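Local coordinates for metastasis-associated protein MTA1 (Homo sapiens, PDB 6G16) that probably serves as a scaffold subunit of the NuRD chromatin-remodelling and deacetylase complex, its R1 region recruiting a histone-binding chaperone of the RBBP4 type, at residues L40-S44 / A45-A49; V69-P72 / L73-L77. All blocks are in the same frame, centred on the assembly; numbering follows the deposited sequence.

Interaction 1 of 2, residues L40-S44 / A45-A49; sequences LPINS and AAIKA
Asn43 reaches forward to Ala46 and makes the N-cap of helix 44-53: its OD1 accepts from Ala46 N at 3.2 Å. With CG anti to the backbone N (chi1 -157°), the amide swings over the first turn, and the donor stands well above the carboxamide plane, 54° out of it. Ala46 CB lies against a face of the same amide, 3.4 Å from Asn43 CG. An inverse gamma turn centred on Asn43, closed by Ser44 N to Ile42 O, brings the chain into the helix. The close-packed side belongs to the isoleucines. Ile42 CG2 meets Ile47 CD1 at 3.7 Å, the two side chains slanting across each other, and both also touch Leu29 of helix 26-29, while Ile28 covers Ile47 and Ala46. Asn43 O receives Ile47 N at 3.1 Å beneath this apolar patch. The open side is that of Asn43 and Ala45, both exposed. Lys48 runs extended past Ser44, and both pack on aromatic side chains of the partner protein. Replacing Lys48 by an alanine would probably strip Ser44 O of the chain that lies over it and take away the lysine's share of that aromatic packing. Lys48 NZ stops 3.8 Å from Ser44 OG, whereas Lys48 N bonds Ser44 O at 2.8 Å, with an N-H...O angle of 163°.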
loop_
_atom_site.group_PDB
_atom_site.type_symbol
_atom_site.label_atom_id
_atom_site.label_comp_id
_atom_site.label_asym_id
_atom_site.label_seq_id
_atom_site.Cartn_x
_atom_site.Cartn_y
_atom_site.Cartn_z
ATOM N N LEU B 40 -6.747 -0.487 22.335
ATOM C CA LEU B 40 -6.739 -0.882 23.754
ATOM C C LEU B 40 -5.473 -0.377 24.444
ATOM O O LEU B 40 -4.367 -0.500 23.902
ATOM C CB LEU B 40 -6.789 -2.381 23.932
ATOM C CG LEU B 40 -8.176 -2.955 24.159
ATOM C CD1 LEU B 40 -8.923 -3.076 22.819
ATOM C CD2 LEU B 40 -8.026 -4.290 24.889
ATOM N N PRO B 41 -5.621 0.215 25.638
ATOM C CA PRO B 41 -4.435 0.623 26.367
ATOM C C PRO B 41 -3.630 -0.583 26.787
ATOM O O PRO B 41 -4.156 -1.463 27.433
ATOM C CB PRO B 41 -4.997 1.335 27.591
ATOM C CG PRO B 41 -6.329 1.822 27.170
ATOM C CD PRO B 41 -6.850 0.804 26.209
ATOM N N ILE B 42 -2.376 -0.628 26.380
ATOM C CA ILE B 42 -1.453 -1.642 26.838
ATOM C C ILE B 42 -1.037 -1.308 28.275
ATOM O O ILE B 42 -0.745 -0.162 28.591
ATOM C CB ILE B 42 -0.226 -1.687 25.899
ATOM C CG1 ILE B 42 -0.665 -2.268 24.566
ATOM C CG2 ILE B 42 0.928 -2.499 26.505
ATOM C CD1 ILE B 42 0.348 -2.117 23.463
ATOM N N ASN B 43 -0.947 -2.322 29.118
ATOM C CA ASN B 43 -0.483 -2.157 30.498
ATOM C C ASN B 43 1.027 -1.879 30.633
ATOM O O ASN B 43 1.793 -2.696 31.143
ATOM C CB ASN B 43 -0.876 -3.399 31.279
ATOM C CG ASN B 43 -0.969 -3.164 32.773
ATOM O OD1 ASN B 43 -0.395 -2.201 33.336
ATOM N ND2 ASN B 43 -1.698 -4.076 33.444
ATOM N N SER B 44 1.438 -0.690 30.205
ATOM C CA SER B 44 2.855 -0.313 30.250
ATOM C C SER B 44 3.443 -0.292 31.672
ATOM O O SER B 44 4.595 -0.662 31.888
ATOM C CB SER B 44 3.072 1.050 29.568
ATOM O OG SER B 44 2.817 2.128 30.444
ATOM N N ALA B 45 2.662 0.158 32.639
ATOM C CA ALA B 45 3.131 0.161 34.037
ATOM C C ALA B 45 3.601 -1.239 34.456
ATOM O O ALA B 45 4.792 -1.445 34.780
ATOM C CB ALA B 45 2.033 0.672 34.981
ATOM N N ALA B 46 2.672 -2.197 34.376
ATOM C CA ALA B 46 2.990 -3.600 34.654
ATOM C C ALA B 46 4.251 -4.085 33.911
ATOM O O ALA B 46 5.115 -4.722 34.521
ATOM C CB ALA B 46 1.799 -4.476 34.322
ATOM N N ILE B 47 4.357 -3.757 32.621
ATOM C CA ILE B 47 5.505 -4.162 31.790
ATOM C C ILE B 47 6.799 -3.575 32.329
ATOM O O ILE B 47 7.780 -4.309 32.451
ATOM C CB ILE B 47 5.317 -3.779 30.297
ATOM C CG1 ILE B 47 4.177 -4.610 29.688
ATOM C CG2 ILE B 47 6.607 -3.984 29.489
ATOM C CD1 ILE B 47 3.705 -4.111 28.327
ATOM N N LYS B 48 6.786 -2.274 32.645
ATOM C CA LYS B 48 7.990 -1.565 33.136
ATOM C C LYS B 48 8.458 -2.136 34.488
ATOM O O LYS B 48 9.655 -2.335 34.729
ATOM C CB LYS B 48 7.718 -0.064 33.269
ATOM C CG LYS B 48 7.694 0.651 31.927
ATOM C CD LYS B 48 7.149 2.065 32.026
ATOM C CE LYS B 48 6.682 2.560 30.668
ATOM N NZ LYS B 48 6.171 3.953 30.769
ATOM N N ALA B 49 7.494 -2.411 35.355
ATOM C CA ALA B 49 7.785 -3.002 36.641
ATOM C C ALA B 49 8.471 -4.334 36.449
ATOM O O ALA B 49 9.624 -4.508 36.867
ATOM C CB ALA B 49 6.505 -3.172 37.444
#

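Interaction 2 of 2, residues V69-P72 / L73-L77; sequences VRKP and LEAVL
Lys71 lays its aliphatic stem against the methyl group of Ala75, Lys71 CG to Ala75 CB at 3.4 Å. Lys71 CD is a little farther from that methyl. Both residues direct their CB toward the other segment. Extension at the first torsion (chi1 -169°, CG opposite the backbone N) sends the stem forward to this methyl; a bend at chi3 (56°) then carries the remainder past it, roughly in the direction the helix takes. Pro72 approaches Ala75 from another quarter, its ring atom CD lying 4.0 Å from Ala75 CB, so one methyl is shared by a lysine stem and a proline ring carbon. Ala75 CB also comes to 3.3 Å from Pro72 O. The arrangement is the N-terminal turn of helix 73-81, with Pro72 at the N-cap position. Pro72 has no side-chain acceptor to offer the turn. Leu73 N is hydrogen-bonded to an acidic side chain of the partner protein. A backbone bond joins Val76 N to Pro72 O at 3.0 Å. One branch of Val76 covers that same oxygen, CG1 standing 3.4 Å from Pro72 O. Leu73 starts away from Pro72, though its CB still touches Pro72 C, and packs, like Val76, on polar side chains of the partner chain. Upstream, Arg70 forms a salt bridge through NH1 with an acidic side chain of that other protein, and its NH2 hydrogen-bonds to the partner's backbone.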
loop_
_atom_site.group_PDB
_atom_site.type_symbol
_atom_site.label_atom_id
_atom_site.label_comp_id
_atom_site.label_asym_id
_atom_site.label_seq_id
_atom_site.Cartn_x
_atom_site.Cartn_y
_atom_site.Cartn_z
ATOM N N VAL B 69 11.563 -19.218 12.376
ATOM C CA VAL B 69 11.585 -19.788 11.018
ATOM C C VAL B 69 10.169 -19.909 10.410
ATOM O O VAL B 69 9.218 -20.360 11.083
ATOM C CB VAL B 69 12.288 -21.182 10.984
ATOM C CG1 VAL B 69 13.645 -21.140 11.674
ATOM C CG2 VAL B 69 11.431 -22.292 11.598
ATOM N N ARG B 70 10.029 -19.537 9.138
ATOM C CA ARG B 70 8.700 -19.447 8.533
ATOM C C ARG B 70 8.434 -20.538 7.501
ATOM O O ARG B 70 9.316 -20.941 6.735
ATOM C CB ARG B 70 8.469 -18.062 7.927
ATOM C CG ARG B 70 7.034 -17.587 8.100
ATOM C CD ARG B 70 6.799 -16.270 7.389
ATOM N NE ARG B 70 7.646 -15.214 7.939
ATOM C CZ ARG B 70 7.377 -14.511 9.038
ATOM N NH1 ARG B 70 6.261 -14.719 9.734
ATOM N NH2 ARG B 70 8.234 -13.585 9.446
ATOM N N LYS B 71 7.188 -20.988 7.473
ATOM C CA LYS B 71 6.750 -22.001 6.535
ATOM C C LYS B 71 6.828 -21.484 5.088
ATOM O O LYS B 71 6.364 -20.357 4.818
ATOM C CB LYS B 71 5.320 -22.378 6.862
ATOM C CG LYS B 71 4.844 -23.609 6.129
ATOM C CD LYS B 71 3.708 -24.320 6.854
ATOM C CE LYS B 71 2.511 -23.416 7.120
ATOM N NZ LYS B 71 1.289 -24.228 7.358
ATOM N N PRO B 72 7.411 -22.282 4.156
ATOM C CA PRO B 72 7.483 -21.804 2.759
ATOM C C PRO B 72 6.113 -21.619 2.107
ATOM O O PRO B 72 5.157 -22.301 2.474
ATOM C CB PRO B 72 8.241 -22.915 2.038
ATOM C CG PRO B 72 8.936 -23.677 3.089
ATOM C CD PRO B 72 8.130 -23.555 4.336
ATOM N N LEU B 73 6.030 -20.727 1.128
ATOM C CA LEU B 73 4.760 -20.485 0.438
ATOM C C LEU B 73 4.207 -21.793 -0.118
ATOM O O LEU B 73 3.003 -22.083 -0.037
ATOM C CB LEU B 73 4.899 -19.445 -0.670
ATOM C CG LEU B 73 3.639 -19.075 -1.446
ATOM C CD1 LEU B 73 2.519 -18.581 -0.546
ATOM C CD2 LEU B 73 3.961 -18.009 -2.476
ATOM N N GLU B 74 5.117 -22.596 -0.659
ATOM C CA GLU B 74 4.768 -23.886 -1.243
ATOM C C GLU B 74 3.980 -24.733 -0.240
ATOM O O GLU B 74 2.943 -25.299 -0.564
ATOM C CB GLU B 74 6.053 -24.597 -1.708
ATOM C CG GLU B 74 5.833 -25.868 -2.526
ATOM C CD GLU B 74 4.932 -25.674 -3.761
ATOM O OE1 GLU B 74 4.803 -24.510 -4.301
ATOM O OE2 GLU B 74 4.353 -26.716 -4.188
ATOM N N ALA B 75 4.479 -24.767 0.988
ATOM C CA ALA B 75 3.848 -25.499 2.070
ATOM C C ALA B 75 2.500 -24.893 2.444
ATOM O O ALA B 75 1.560 -25.612 2.710
ATOM C CB ALA B 75 4.767 -25.512 3.276
ATOM N N VAL B 76 2.393 -23.578 2.474
ATOM C CA VAL B 76 1.084 -22.987 2.779
ATOM C C VAL B 76 0.075 -23.341 1.673
ATOM O O VAL B 76 -1.041 -23.706 1.994
ATOM C CB VAL B 76 1.084 -21.450 3.153
ATOM C CG1 VAL B 76 2.161 -20.673 2.446
ATOM C CG2 VAL B 76 -0.281 -20.798 2.872
ATOM N N LEU B 77 0.458 -23.235 0.403
ATOM C CA LEU B 77 -0.427 -23.665 -0.695
ATOM C C LEU B 77 -0.818 -25.163 -0.600
ATOM O O LEU B 77 -1.981 -25.511 -0.740
ATOM C CB LEU B 77 0.198 -23.407 -2.053
ATOM C CG LEU B 77 0.666 -21.994 -2.397
ATOM C CD1 LEU B 77 1.368 -21.997 -3.747
ATOM C CD2 LEU B 77 -0.499 -21.042 -2.437
#

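How the interactions relate
Interactions 1 and 2 are the beginnings of two successive helices, 44-53 and 73-81, and come in series along the chain, separated in part by residues 58-67, which are not modelled. They lie on opposite sides of the chain's centre, 34 Å apart between centres and about 20 Å between nearest atoms, so neither touches the other. Both contacts border the other protein, consistent with an MTA R1 segment spread over an RBBP-type partner; interaction 1 also packs on helix 26-29 of its own chain. Interaction 1 is capped from its own chain, while at interaction 2 a backbone N-H at the helix start bonds to the partner.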